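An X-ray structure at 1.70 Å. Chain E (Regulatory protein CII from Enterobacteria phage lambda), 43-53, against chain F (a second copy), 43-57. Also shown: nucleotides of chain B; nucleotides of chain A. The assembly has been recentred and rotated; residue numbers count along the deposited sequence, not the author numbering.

Chain E 43-53: RWKRDWIPKFS
Chain F (43-57) RWKRDWIPKFSMLLA

Four tryptophans and two phenylalanines, the same three positions from each copy, make most of this contact, and three of the tryptophans also bond to DNA phosphates. No hydrogen bond crosses between the stretches.

The copies differ in backbone. F:43-57 is one helix, kinked at F:Pro50, whose N has no hydrogen to give to the turn before. E:Trp48 has phi/psi -106/-20. E:Ile49 N reaches back five residues to E:Trp44 O at 2.9 Å, and E:Trp48 N also bonds weakly to E:Trp44 O at 3.2 Å. F:Ile49 N reaches back four, to F:Lys45 O at 3.1 Å. Relative to the chain F helix, E:43-47 runs at 115° with closest axis approach 13.3 Å. E:49-53 runs at 89° with 12.6 Å. Such wide spacing leaves room for large rings. In register, CA of E:Trp48 lies 9.1 Å from CA of F:Trp48, and CA of E:Phe52 lies 8.6 Å from CA of F:Phe52.

E:Trp44 (chi1 m, chi2 2°) is a knob among F:Trp48, F:Lys51, F:Phe52 and F:Leu55. Its face receives the edges of F:Trp48 and F:Phe52, with planes at 78° and 86°. E:Trp44 NE1 is 3.5 Å from F:Trp48 CZ3. E:Trp48 (m, 106°) offers its face to the edge of F:Trp44 (t, 90°), with E:Trp48 CZ3 3.3 Å from F:Trp44 NE1. The rings of E:Trp48 and F:Trp48 meet obliquely at 41°, E:Trp48 CD1 to F:Trp48 CZ2 being 3.5 Å. F:Trp48 is m, 99°.

The rings of E:Phe52 and F:Phe52 stack face to face, centroids 4.4 Å apart and planes at 30°. Their rotamers differ: E:Phe52 is t with chi2 62°, F:Phe52 is m with chi2 148°. E:Phe52 CD1 lies 3.5 Å from F:Phe52 CD1. Aliphatic groups fill in nearby: E:Phe52 CE1 is 4.1 Å from F:Ile49 CD1, and E:Phe52 CZ is 4.2 Å from F:Leu56 CD1.

Three of the four indole N-H groups bond to DNA phosphates while their rings pack; F:Trp44 NE1 instead lies over the face of E:Trp48. E:Trp44 NE1 donates to DT7 OP2 of chain B at 2.8 Å. F:Trp48 NE1 donates to DG6 OP1 of chain B at 2.8 Å. The bond from E:Trp48 NE1 to DG6 OP2, at 3.4 Å, is weak. F:Lys51, m then t throughout, extends F:Lys51 NZ to DT7 OP1 at 2.7 Å, adding charge attraction. F:Lys51 CB packs 3.9 Å from E:Trp44 CH2.

E:Ser53 OG donates to E:Ile49 O at 2.7 Å, and F:Ser53 OG to F:Ile49 O at 2.7 Å. Each copy has a salt bridge: E:Arg46 NH1 to E:Asp47 OD1 is 2.8 Å, and F:Arg46 NE to F:Asp47 OD1 is 3.1 Å.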

ATOM      1  N   ARG E  43      15.185  -2.000  16.111  1.00 10.67           N
ATOM      2  CA  ARG E  43      16.501  -1.413  15.919  1.00 11.32           C
ATOM      3  C   ARG E  43      17.034  -1.513  14.485  1.00 11.77           C
ATOM      4  O   ARG E  43      17.688  -0.577  14.007  1.00 13.53           O
ATOM      5  CB  ARG E  43      17.484  -2.004  16.960  1.00 13.29           C
ATOM      6  CG  ARG E  43      17.137  -1.476  18.383  1.00 13.97           C
ATOM      7  CD  ARG E  43      17.994  -1.982  19.578  1.00 16.60           C
ATOM      8  NE  ARG E  43      17.960  -0.989  20.668  1.00 20.80           N
ATOM      9  CZ  ARG E  43      17.708  -1.235  21.960  1.00 21.58           C
ATOM     10  NH1 ARG E  43      17.455  -2.471  22.384  1.00 20.33           N
ATOM     11  NH2 ARG E  43      17.696  -0.222  22.837  1.00 21.97           N
ATOM     12  N   TRP E  44      16.734  -2.608  13.785  1.00 11.84           N
ATOM     13  CA  TRP E  44      17.192  -2.749  12.407  1.00 11.26           C
ATOM     14  C   TRP E  44      16.572  -1.666  11.539  1.00 12.16           C
ATOM     15  O   TRP E  44      17.208  -1.178  10.608  1.00 13.65           O
ATOM     16  CB  TRP E  44      16.815  -4.105  11.820  1.00 11.16           C
ATOM     17  CG  TRP E  44      17.529  -5.272  12.414  1.00 11.17           C
ATOM     18  CD1 TRP E  44      18.446  -5.267  13.437  1.00 11.72           C
ATOM     19  CD2 TRP E  44      17.355  -6.636  12.036  1.00 10.75           C
ATOM     20  NE1 TRP E  44      18.841  -6.567  13.718  1.00 10.89           N
ATOM     21  CE2 TRP E  44      18.185  -7.419  12.869  1.00 11.22           C
ATOM     22  CE3 TRP E  44      16.569  -7.277  11.069  1.00 10.46           C
ATOM     23  CZ2 TRP E  44      18.251  -8.820  12.761  1.00 10.36           C
ATOM     24  CZ3 TRP E  44      16.636  -8.663  10.960  1.00 11.59           C
ATOM     25  CH2 TRP E  44      17.472  -9.422  11.802  1.00 10.15           C
ATOM     26  N   LYS E  45      15.332  -1.301  11.838  1.00 13.00           N
ATOM     27  CA  LYS E  45      14.651  -0.272  11.064  1.00 14.22           C
ATOM     28  C   LYS E  45      15.392   1.046  11.133  1.00 15.50           C
ATOM     29  O   LYS E  45      15.515   1.761  10.141  1.00 17.64           O
ATOM     30  CB  LYS E  45      13.219  -0.080  11.570  1.00 14.63           C
ATOM     31  CG  LYS E  45      12.302  -1.250  11.269  1.00 16.44           C
ATOM     32  CD  LYS E  45      10.848  -0.975  11.645  1.00 21.77           C
ATOM     33  CE  LYS E  45      10.652  -0.916  13.139  1.00 22.76           C
ATOM     34  NZ  LYS E  45       9.200  -0.921  13.509  1.00 22.39           N
ATOM     35  N   ARG E  46      15.914   1.358  12.306  1.00 14.72           N
ATOM     36  CA  ARG E  46      16.607   2.613  12.501  1.00 19.66           C
ATOM     37  C   ARG E  46      18.068   2.611  12.094  1.00 21.27           C
ATOM     38  O   ARG E  46      18.564   3.599  11.547  1.00 22.34           O
ATOM     39  CB  ARG E  46      16.465   3.031  13.965  1.00 23.77           C
ATOM     40  CG  ARG E  46      17.332   4.201  14.378  1.00 29.36           C
ATOM     41  CD  ARG E  46      18.374   3.749  15.390  1.00 33.66           C
ATOM     42  NE  ARG E  46      17.785   3.392  16.679  1.00 37.70           N
ATOM     43  CZ  ARG E  46      18.364   2.592  17.573  1.00 38.38           C
ATOM     44  NH1 ARG E  46      19.552   2.050  17.318  1.00 39.96           N
ATOM     45  NH2 ARG E  46      17.763   2.341  18.729  1.00 38.89           N
ATOM     46  N   ASP E  47      18.746   1.493  12.321  1.00 20.57           N
ATOM     47  CA  ASP E  47      20.164   1.419  12.035  1.00 22.29           C
ATOM     48  C   ASP E  47      20.616   0.989  10.648  1.00 22.45           C
ATOM     49  O   ASP E  47      21.293   1.735   9.949  1.00 23.53           O
ATOM     50  CB  ASP E  47      20.857   0.516  13.065  1.00 24.94           C
ATOM     51  CG  ASP E  47      20.670   0.995  14.499  1.00 26.97           C
ATOM     52  OD1 ASP E  47      20.672   2.223  14.737  1.00 27.24           O
ATOM     53  OD2 ASP E  47      20.542   0.133  15.391  1.00 28.49           O
ATOM     54  N   TRP E  48      20.237  -0.210  10.243  1.00 21.21           N
ATOM     55  CA  TRP E  48      20.710  -0.726   8.975  1.00 19.74           C
ATOM     56  C   TRP E  48      19.763  -0.778   7.783  1.00 18.26           C
ATOM     57  O   TRP E  48      20.221  -0.864   6.647  1.00 18.77           O
ATOM     58  CB  TRP E  48      21.334  -2.106   9.216  1.00 18.46           C
ATOM     59  CG  TRP E  48      22.549  -2.057  10.121  1.00 19.49           C
ATOM     60  CD1 TRP E  48      22.621  -2.461  11.424  1.00 18.76           C
ATOM     61  CD2 TRP E  48      23.836  -1.520   9.797  1.00 20.16           C
ATOM     62  NE1 TRP E  48      23.877  -2.206  11.934  1.00 21.26           N
ATOM     63  CE2 TRP E  48      24.642  -1.629  10.954  1.00 21.34           C
ATOM     64  CE3 TRP E  48      24.387  -0.952   8.638  1.00 22.60           C
ATOM     65  CZ2 TRP E  48      25.972  -1.191  10.988  1.00 22.49           C
ATOM     66  CZ3 TRP E  48      25.710  -0.516   8.669  1.00 22.64           C
ATOM     67  CH2 TRP E  48      26.488  -0.639   9.838  1.00 22.75           C
ATOM     68  N   ILE E  49      18.456  -0.733   8.005  1.00 18.96           N
ATOM     69  CA  ILE E  49      17.547  -0.796   6.870  1.00 18.96           C
ATOM     70  C   ILE E  49      17.712   0.374   5.888  1.00 18.16           C
ATOM     71  O   ILE E  49      17.653   0.179   4.671  1.00 16.80           O
ATOM     72  CB  ILE E  49      16.081  -0.978   7.358  1.00 20.11           C
ATOM     73  CG1 ILE E  49      15.904  -2.449   7.766  1.00 21.87           C
ATOM     74  CG2 ILE E  49      15.081  -0.560   6.268  1.00 19.93           C
ATOM     75  CD1 ILE E  49      14.569  -2.814   8.350  1.00 21.70           C
ATOM     76  N   PRO E  50      17.932   1.602   6.390  1.00 17.86           N
ATOM     77  CA  PRO E  50      18.105   2.711   5.441  1.00 17.22           C
ATOM     78  C   PRO E  50      19.332   2.476   4.534  1.00 16.66           C
ATOM     79  O   PRO E  50      19.255   2.670   3.314  1.00 15.07           O
ATOM     80  CB  PRO E  50      18.271   3.921   6.357  1.00 18.75           C
ATOM     81  CG  PRO E  50      17.364   3.562   7.499  1.00 19.48           C
ATOM     82  CD  PRO E  50      17.710   2.111   7.758  1.00 19.27           C
ATOM     83  N   LYS E  51      20.442   2.041   5.132  1.00 15.38           N
ATOM     84  CA  LYS E  51      21.674   1.775   4.374  1.00 16.24           C
ATOM     85  C   LYS E  51      21.523   0.562   3.469  1.00 14.60           C
ATOM     86  O   LYS E  51      21.999   0.557   2.327  1.00 12.00           O
ATOM     87  CB  LYS E  51      22.870   1.527   5.306  1.00 16.78           C
ATOM     88  CG  LYS E  51      23.290   2.710   6.162  1.00 20.04           C
ATOM     89  CD  LYS E  51      23.280   4.010   5.381  1.00 21.67           C
ATOM     90  CE  LYS E  51      24.337   4.058   4.283  1.00 25.25           C
ATOM     91  NZ  LYS E  51      23.736   4.229   2.928  1.00 23.77           N
ATOM     92  N   PHE E  52      20.870  -0.474   3.987  1.00 13.68           N
ATOM     93  CA  PHE E  52      20.657  -1.678   3.198  1.00 11.81           C
ATOM     94  C   PHE E  52      19.783  -1.342   1.983  1.00 12.23           C
ATOM     95  O   PHE E  52      19.964  -1.924   0.915  1.00 12.11           O
ATOM     96  CB  PHE E  52      20.004  -2.763   4.058  1.00 11.25           C
ATOM     97  CG  PHE E  52      19.780  -4.069   3.337  1.00 10.70           C
ATOM     98  CD1 PHE E  52      20.850  -4.804   2.832  1.00  9.55           C
ATOM     99  CD2 PHE E  52      18.491  -4.582   3.201  1.00 10.12           C
ATOM    100  CE1 PHE E  52      20.650  -6.039   2.200  1.00 10.15           C
ATOM    101  CE2 PHE E  52      18.273  -5.827   2.568  1.00 11.72           C
ATOM    102  CZ  PHE E  52      19.356  -6.554   2.067  1.00 10.51           C
ATOM    103  N   SER E  53      18.864  -0.384   2.143  1.00 10.36           N
ATOM    104  CA  SER E  53      17.987   0.030   1.051  1.00 12.36           C
ATOM    105  C   SER E  53      18.779   0.681  -0.075  1.00 10.58           C
ATOM    106  O   SER E  53      18.423   0.526  -1.246  1.00 12.04           O
ATOM    107  CB  SER E  53      16.905   0.989   1.577  1.00 11.52           C
ATOM    108  OG  SER E  53      16.034   0.296   2.454  1.00 11.97           O
TER
ATOM    109  N   ARG F  43      33.269  -8.505   6.823  1.00 14.81           N
ATOM    110  CA  ARG F  43      32.665  -8.958   8.077  1.00 14.70           C
ATOM    111  C   ARG F  43      31.208  -8.539   8.125  1.00 12.45           C
ATOM    112  O   ARG F  43      30.345  -9.304   8.533  1.00 11.12           O
ATOM    113  CB  ARG F  43      33.355  -8.340   9.292  1.00 18.20           C
ATOM    114  CG  ARG F  43      34.825  -8.627   9.456  1.00 24.33           C
ATOM    115  CD  ARG F  43      35.282  -7.922  10.738  1.00 28.96           C
ATOM    116  NE  ARG F  43      34.383  -8.282  11.834  1.00 32.16           N
ATOM    117  CZ  ARG F  43      33.874  -7.435  12.729  1.00 34.71           C
ATOM    118  NH1 ARG F  43      34.168  -6.138  12.683  1.00 35.89           N
ATOM    119  NH2 ARG F  43      33.051  -7.894  13.668  1.00 34.52           N
ATOM    120  N   TRP F  44      30.940  -7.304   7.716  1.00 11.70           N
ATOM    121  CA  TRP F  44      29.581  -6.797   7.724  1.00 12.06           C
ATOM    122  C   TRP F  44      28.688  -7.721   6.902  1.00 11.46           C
ATOM    123  O   TRP F  44      27.616  -8.113   7.349  1.00 11.58           O
ATOM    124  CB  TRP F  44      29.521  -5.378   7.142  1.00 12.37           C
ATOM    125  CG  TRP F  44      28.166  -4.759   7.278  1.00 13.54           C
ATOM    126  CD1 TRP F  44      27.708  -4.006   8.327  1.00 14.61           C
ATOM    127  CD2 TRP F  44      27.073  -4.878   6.362  1.00 12.73           C
ATOM    128  NE1 TRP F  44      26.391  -3.653   8.115  1.00 14.13           N
ATOM    129  CE2 TRP F  44      25.978  -4.173   6.918  1.00 14.82           C
ATOM    130  CE3 TRP F  44      26.908  -5.513   5.122  1.00 15.54           C
ATOM    131  CZ2 TRP F  44      24.733  -4.084   6.276  1.00 16.44           C
ATOM    132  CZ3 TRP F  44      25.669  -5.425   4.480  1.00 14.13           C
ATOM    133  CH2 TRP F  44      24.598  -4.714   5.062  1.00 14.28           C
ATOM    134  N   LYS F  45      29.133  -8.077   5.700  1.00 11.48           N
ATOM    135  CA  LYS F  45      28.339  -8.952   4.840  1.00 11.75           C
ATOM    136  C   LYS F  45      28.164 -10.326   5.464  1.00 12.13           C
ATOM    137  O   LYS F  45      27.071 -10.871   5.464  1.00 12.32           O
ATOM    138  CB  LYS F  45      28.988  -9.120   3.461  1.00  9.76           C
ATOM    139  CG  LYS F  45      28.984  -7.840   2.629  1.00 14.22           C
ATOM    140  CD  LYS F  45      29.545  -8.104   1.249  1.00 14.67           C
ATOM    141  CE  LYS F  45      30.979  -8.565   1.289  1.00 16.28           C
ATOM    142  NZ  LYS F  45      31.540  -8.841  -0.076  1.00 17.58           N
ATOM    143  N   ARG F  46      29.245 -10.883   5.990  1.00 11.64           N
ATOM    144  CA  ARG F  46      29.176 -12.197   6.609  1.00 11.41           C
ATOM    145  C   ARG F  46      28.071 -12.227   7.652  1.00 11.56           C
ATOM    146  O   ARG F  46      27.273 -13.177   7.719  1.00  9.56           O
ATOM    147  CB  ARG F  46      30.521 -12.526   7.273  1.00 14.90           C
ATOM    148  CG  ARG F  46      30.550 -13.881   7.979  1.00 13.09           C
ATOM    149  CD  ARG F  46      31.789 -13.969   8.855  1.00 18.35           C
ATOM    150  NE  ARG F  46      31.638 -13.053   9.981  1.00 21.13           N
ATOM    151  CZ  ARG F  46      32.632 -12.643  10.762  1.00 23.17           C
ATOM    152  NH1 ARG F  46      33.864 -13.071  10.546  1.00 23.59           N
ATOM    153  NH2 ARG F  46      32.388 -11.796  11.747  1.00 24.78           N
ATOM    154  N   ASP F  47      27.992 -11.168   8.451  1.00 12.54           N
ATOM    155  CA  ASP F  47      26.989 -11.144   9.507  1.00 13.48           C
ATOM    156  C   ASP F  47      25.574 -10.717   9.089  1.00 11.92           C
ATOM    157  O   ASP F  47      24.591 -11.399   9.409  1.00 12.86           O
ATOM    158  CB  ASP F  47      27.472 -10.257  10.656  1.00 16.45           C
ATOM    159  CG  ASP F  47      28.789 -10.732  11.253  1.00 19.96           C
ATOM    160  OD1 ASP F  47      29.031 -11.957  11.278  1.00 21.15           O
ATOM    161  OD2 ASP F  47      29.580  -9.871  11.707  1.00 23.87           O
ATOM    162  N   TRP F  48      25.470  -9.632   8.335  1.00 10.82           N
ATOM    163  CA  TRP F  48      24.171  -9.090   7.953  1.00 10.38           C
ATOM    164  C   TRP F  48      23.409  -9.658   6.773  1.00  9.39           C
ATOM    165  O   TRP F  48      22.197  -9.681   6.798  1.00  8.90           O
ATOM    166  CB  TRP F  48      24.274  -7.568   7.792  1.00 11.86           C
ATOM    167  CG  TRP F  48      24.472  -6.897   9.106  1.00 13.03           C
ATOM    168  CD1 TRP F  48      25.651  -6.458   9.642  1.00 13.97           C
ATOM    169  CD2 TRP F  48      23.468  -6.657  10.087  1.00 13.09           C
ATOM    170  NE1 TRP F  48      25.436  -5.959  10.903  1.00 15.91           N
ATOM    171  CE2 TRP F  48      24.104  -6.068  11.201  1.00 14.38           C
ATOM    172  CE3 TRP F  48      22.088  -6.884  10.136  1.00 14.21           C
ATOM    173  CZ2 TRP F  48      23.403  -5.699  12.360  1.00 14.70           C
ATOM    174  CZ3 TRP F  48      21.391  -6.522  11.282  1.00 15.74           C
ATOM    175  CH2 TRP F  48      22.055  -5.934  12.379  1.00 14.60           C
ATOM    176  N   ILE F  49      24.091 -10.113   5.737  1.00  9.13           N
ATOM    177  CA  ILE F  49      23.331 -10.650   4.614  1.00  9.98           C
ATOM    178  C   ILE F  49      22.474 -11.856   5.029  1.00  8.83           C
ATOM    179  O   ILE F  49      21.341 -11.996   4.558  1.00  9.61           O
ATOM    180  CB  ILE F  49      24.246 -10.969   3.410  1.00  9.47           C
ATOM    181  CG1 ILE F  49      24.876  -9.667   2.885  1.00 10.95           C
ATOM    182  CG2 ILE F  49      23.426 -11.627   2.289  1.00  9.72           C
ATOM    183  CD1 ILE F  49      23.842  -8.603   2.429  1.00 11.44           C
ATOM    184  N   PRO F  50      22.989 -12.752   5.901  1.00  7.81           N
ATOM    185  CA  PRO F  50      22.115 -13.881   6.277  1.00  9.38           C
ATOM    186  C   PRO F  50      20.869 -13.372   7.010  1.00  9.11           C
ATOM    187  O   PRO F  50      19.768 -13.915   6.843  1.00 10.75           O
ATOM    188  CB  PRO F  50      22.996 -14.724   7.201  1.00  8.92           C
ATOM    189  CG  PRO F  50      24.366 -14.506   6.664  1.00  8.56           C
ATOM    190  CD  PRO F  50      24.380 -12.996   6.326  1.00  8.90           C
ATOM    191  N   LYS F  51      21.042 -12.337   7.829  1.00  9.13           N
ATOM    192  CA  LYS F  51      19.913 -11.780   8.584  1.00 10.47           C
ATOM    193  C   LYS F  51      18.910 -11.109   7.678  1.00  9.74           C
ATOM    194  O   LYS F  51      17.708 -11.345   7.779  1.00  9.46           O
ATOM    195  CB  LYS F  51      20.405 -10.771   9.629  1.00 11.46           C
ATOM    196  CG  LYS F  51      21.391 -11.386  10.604  1.00 12.90           C
ATOM    197  CD  LYS F  51      21.808 -10.417  11.681  1.00 16.44           C
ATOM    198  CE  LYS F  51      22.853 -11.094  12.565  1.00 19.10           C
ATOM    199  NZ  LYS F  51      23.310 -10.203  13.623  1.00 19.04           N
ATOM    200  N   PHE F  52      19.410 -10.272   6.777  1.00  9.10           N
ATOM    201  CA  PHE F  52      18.519  -9.590   5.868  1.00  9.78           C
ATOM    202  C   PHE F  52      17.931 -10.550   4.827  1.00  8.41           C
ATOM    203  O   PHE F  52      16.844 -10.295   4.328  1.00  8.79           O
ATOM    204  CB  PHE F  52      19.241  -8.423   5.190  1.00 10.20           C
ATOM    205  CG  PHE F  52      19.553  -7.285   6.119  1.00 15.28           C
ATOM    206  CD1 PHE F  52      20.692  -6.514   5.933  1.00 15.82           C
ATOM    207  CD2 PHE F  52      18.689  -6.967   7.164  1.00 18.15           C
ATOM    208  CE1 PHE F  52      20.974  -5.430   6.777  1.00 17.81           C
ATOM    209  CE2 PHE F  52      18.961  -5.884   8.011  1.00 20.93           C
ATOM    210  CZ  PHE F  52      20.109  -5.119   7.810  1.00 18.61           C
ATOM    211  N   SER F  53      18.612 -11.657   4.501  1.00  8.82           N
ATOM    212  CA  SER F  53      18.019 -12.586   3.531  1.00  8.71           C
ATOM    213  C   SER F  53      16.777 -13.229   4.153  1.00  8.85           C
ATOM    214  O   SER F  53      15.749 -13.409   3.494  1.00  8.89           O
ATOM    215  CB  SER F  53      19.026 -13.657   3.088  1.00  8.55           C
ATOM    216  OG  SER F  53      20.101 -13.043   2.392  1.00  9.56           O
ATOM    217  N   MET F  54      16.845 -13.541   5.421  1.00  9.06           N
ATOM    218  CA  MET F  54      15.782 -14.102   6.172  1.00  9.42           C
ATOM    219  C   MET F  54      14.634 -13.091   6.254  1.00  7.88           C
ATOM    220  O   MET F  54      13.459 -13.445   6.069  1.00  9.28           O
ATOM    221  CB  MET F  54      16.314 -14.410   7.588  1.00 10.07           C
ATOM    222  CG  MET F  54      15.479 -15.397   8.372  1.00 12.32           C
ATOM    223  SD  MET F  54      15.229 -16.932   7.482  1.00 13.93           S
ATOM    224  CE  MET F  54      13.498 -16.795   7.032  1.00  1.00           C
ATOM    225  N   LEU F  55      14.995 -11.839   6.531  1.00  7.41           N
ATOM    226  CA  LEU F  55      14.010 -10.768   6.615  1.00  8.81           C
ATOM    227  C   LEU F  55      13.283 -10.628   5.266  1.00  7.99           C
ATOM    228  O   LEU F  55      12.051 -10.548   5.239  1.00  8.37           O
ATOM    229  CB  LEU F  55      14.665  -9.429   6.986  1.00  7.25           C
ATOM    230  CG  LEU F  55      13.673  -8.245   7.044  1.00  9.09           C
ATOM    231  CD1 LEU F  55      12.632  -8.423   8.166  1.00  9.72           C
ATOM    232  CD2 LEU F  55      14.463  -6.998   7.285  1.00 10.51           C
ATOM    233  N   LEU F  56      14.027 -10.605   4.156  1.00 10.04           N
ATOM    234  CA  LEU F  56      13.400 -10.486   2.829  1.00 10.00           C
ATOM    235  C   LEU F  56      12.475 -11.656   2.512  1.00  9.94           C
ATOM    236  O   LEU F  56      11.413 -11.464   1.905  1.00  9.76           O
ATOM    237  CB  LEU F  56      14.448 -10.320   1.712  1.00  9.67           C
ATOM    238  CG  LEU F  56      15.265  -9.020   1.781  1.00 11.73           C
ATOM    239  CD1 LEU F  56      16.211  -8.975   0.575  1.00 11.19           C
ATOM    240  CD2 LEU F  56      14.358  -7.774   1.799  1.00 10.73           C
ATOM    241  N   ALA F  57      12.861 -12.858   2.929  1.00  9.98           N
ATOM    242  CA  ALA F  57      12.018 -14.041   2.708  1.00  9.50           C
ATOM    243  C   ALA F  57      10.694 -13.847   3.455  1.00  9.87           C
ATOM    244  O   ALA F  57       9.599 -14.085   2.919  1.00  9.72           O
ATOM    245  CB  ALA F  57      12.724 -15.281   3.221  1.00 10.66           C
TER
ATOM    246  P    DG B   6      26.442  -4.311  14.434  1.00 21.29           P
ATOM    247  OP1  DG B   6      26.708  -4.795  13.053  1.00 20.25           O
ATOM    248  OP2  DG B   6      25.789  -2.994  14.633  1.00 20.52           O
ATOM    249  O5'  DG B   6      25.580  -5.422  15.189  1.00 19.77           O
ATOM    250  C5'  DG B   6      26.128  -6.721  15.319  1.00 16.25           C
ATOM    251  C4'  DG B   6      25.220  -7.670  16.067  1.00 14.98           C
ATOM    252  O4'  DG B   6      25.483  -7.601  17.502  1.00 14.61           O
ATOM    253  C3'  DG B   6      23.723  -7.366  15.919  1.00 11.86           C
ATOM    254  O3'  DG B   6      22.999  -8.604  15.867  1.00 11.73           O
ATOM    255  C2'  DG B   6      23.422  -6.497  17.137  1.00 14.09           C
ATOM    256  C1'  DG B   6      24.319  -7.144  18.190  1.00 14.90           C
ATOM    257  N9   DG B   6      24.706  -6.349  19.364  1.00 13.27           N
ATOM    258  C8   DG B   6      24.848  -4.983  19.415  1.00 14.33           C
ATOM    259  N7   DG B   6      25.137  -4.542  20.616  1.00 14.14           N
ATOM    260  C5   DG B   6      25.214  -5.680  21.407  1.00 14.82           C
ATOM    261  C6   DG B   6      25.502  -5.816  22.807  1.00 15.41           C
ATOM    262  O6   DG B   6      25.773  -4.932  23.625  1.00 16.36           O
ATOM    263  N1   DG B   6      25.463  -7.141  23.216  1.00 14.96           N
ATOM    264  C2   DG B   6      25.195  -8.205  22.396  1.00 14.08           C
ATOM    265  N2   DG B   6      25.208  -9.406  23.002  1.00 15.63           N
ATOM    266  N3   DG B   6      24.935  -8.104  21.093  1.00 14.14           N
ATOM    267  C4   DG B   6      24.959  -6.812  20.666  1.00 13.72           C
ATOM    268  P    DT B   7      21.393  -8.626  15.810  1.00 11.82           P
ATOM    269  OP1  DT B   7      20.990  -9.731  14.907  1.00 13.61           O
ATOM    270  OP2  DT B   7      20.801  -7.271  15.641  1.00 12.84           O
ATOM    271  O5'  DT B   7      20.970  -9.147  17.246  1.00 12.81           O
ATOM    272  C5'  DT B   7      21.914  -9.243  18.262  1.00 22.06           C
ATOM    273  C4'  DT B   7      21.578 -10.402  19.159  1.00 17.36           C
ATOM    274  O4'  DT B   7      22.236 -10.001  20.374  1.00 21.19           O
ATOM    275  C3'  DT B   7      20.087 -10.507  19.499  1.00 15.64           C
ATOM    276  O3'  DT B   7      19.535 -11.819  19.624  1.00 11.92           O
ATOM    277  C2'  DT B   7      19.920  -9.621  20.705  1.00 20.07           C
ATOM    278  C1'  DT B   7      21.290  -9.593  21.355  1.00 16.63           C
ATOM    279  N1   DT B   7      21.562  -8.182  21.667  1.00 13.44           N
ATOM    280  C2   DT B   7      21.848  -7.881  22.962  1.00 13.40           C
ATOM    281  O2   DT B   7      21.958  -8.740  23.815  1.00 12.16           O
ATOM    282  N3   DT B   7      21.983  -6.542  23.227  1.00 13.24           N
ATOM    283  C4   DT B   7      21.850  -5.497  22.332  1.00 13.04           C
ATOM    284  O4   DT B   7      21.954  -4.343  22.727  1.00 12.52           O
ATOM    285  C5   DT B   7      21.574  -5.886  20.964  1.00 11.06           C
ATOM    286  C7   DT B   7      21.420  -4.819  19.922  1.00 11.11           C
ATOM    287  C6   DT B   7      21.462  -7.196  20.699  1.00 11.24           C
ATOM    288  P    DT A  19      13.239   4.341  20.803  1.00 24.00           P
ATOM    289  OP1  DT A  19      13.275   5.814  20.651  1.00 27.13           O
ATOM    290  OP2  DT A  19      14.074   3.481  19.923  1.00 25.97           O
ATOM    291  O5'  DT A  19      13.589   4.023  22.320  1.00 24.77           O
ATOM    292  C5'  DT A  19      12.672   4.428  23.322  1.00 22.23           C
ATOM    293  C4'  DT A  19      13.156   4.076  24.707  1.00 20.86           C
ATOM    294  O4'  DT A  19      12.943   2.669  24.982  1.00 21.94           O
ATOM    295  C3'  DT A  19      14.657   4.290  24.904  1.00 21.71           C
ATOM    296  O3'  DT A  19      14.871   4.633  26.271  1.00 22.90           O
ATOM    297  C2'  DT A  19      15.251   2.932  24.560  1.00 20.48           C
ATOM    298  C1'  DT A  19      14.195   2.008  25.135  1.00 19.66           C
ATOM    299  N1   DT A  19      14.073   0.646  24.597  1.00 18.03           N
ATOM    300  C2   DT A  19      13.820  -0.370  25.496  1.00 18.35           C
ATOM    301  O2   DT A  19      13.742  -0.199  26.702  1.00 18.75           O
ATOM    302  N3   DT A  19      13.662  -1.606  24.930  1.00 18.61           N
ATOM    303  C4   DT A  19      13.737  -1.924  23.591  1.00 18.82           C
ATOM    304  O4   DT A  19      13.554  -3.073  23.238  1.00 17.20           O
ATOM    305  C5   DT A  19      14.028  -0.818  22.703  1.00 17.81           C
ATOM    306  C7   DT A  19      14.133  -1.077  21.231  1.00 16.98           C
ATOM    307  C6   DT A  19      14.185   0.397  23.242  1.00 18.32           C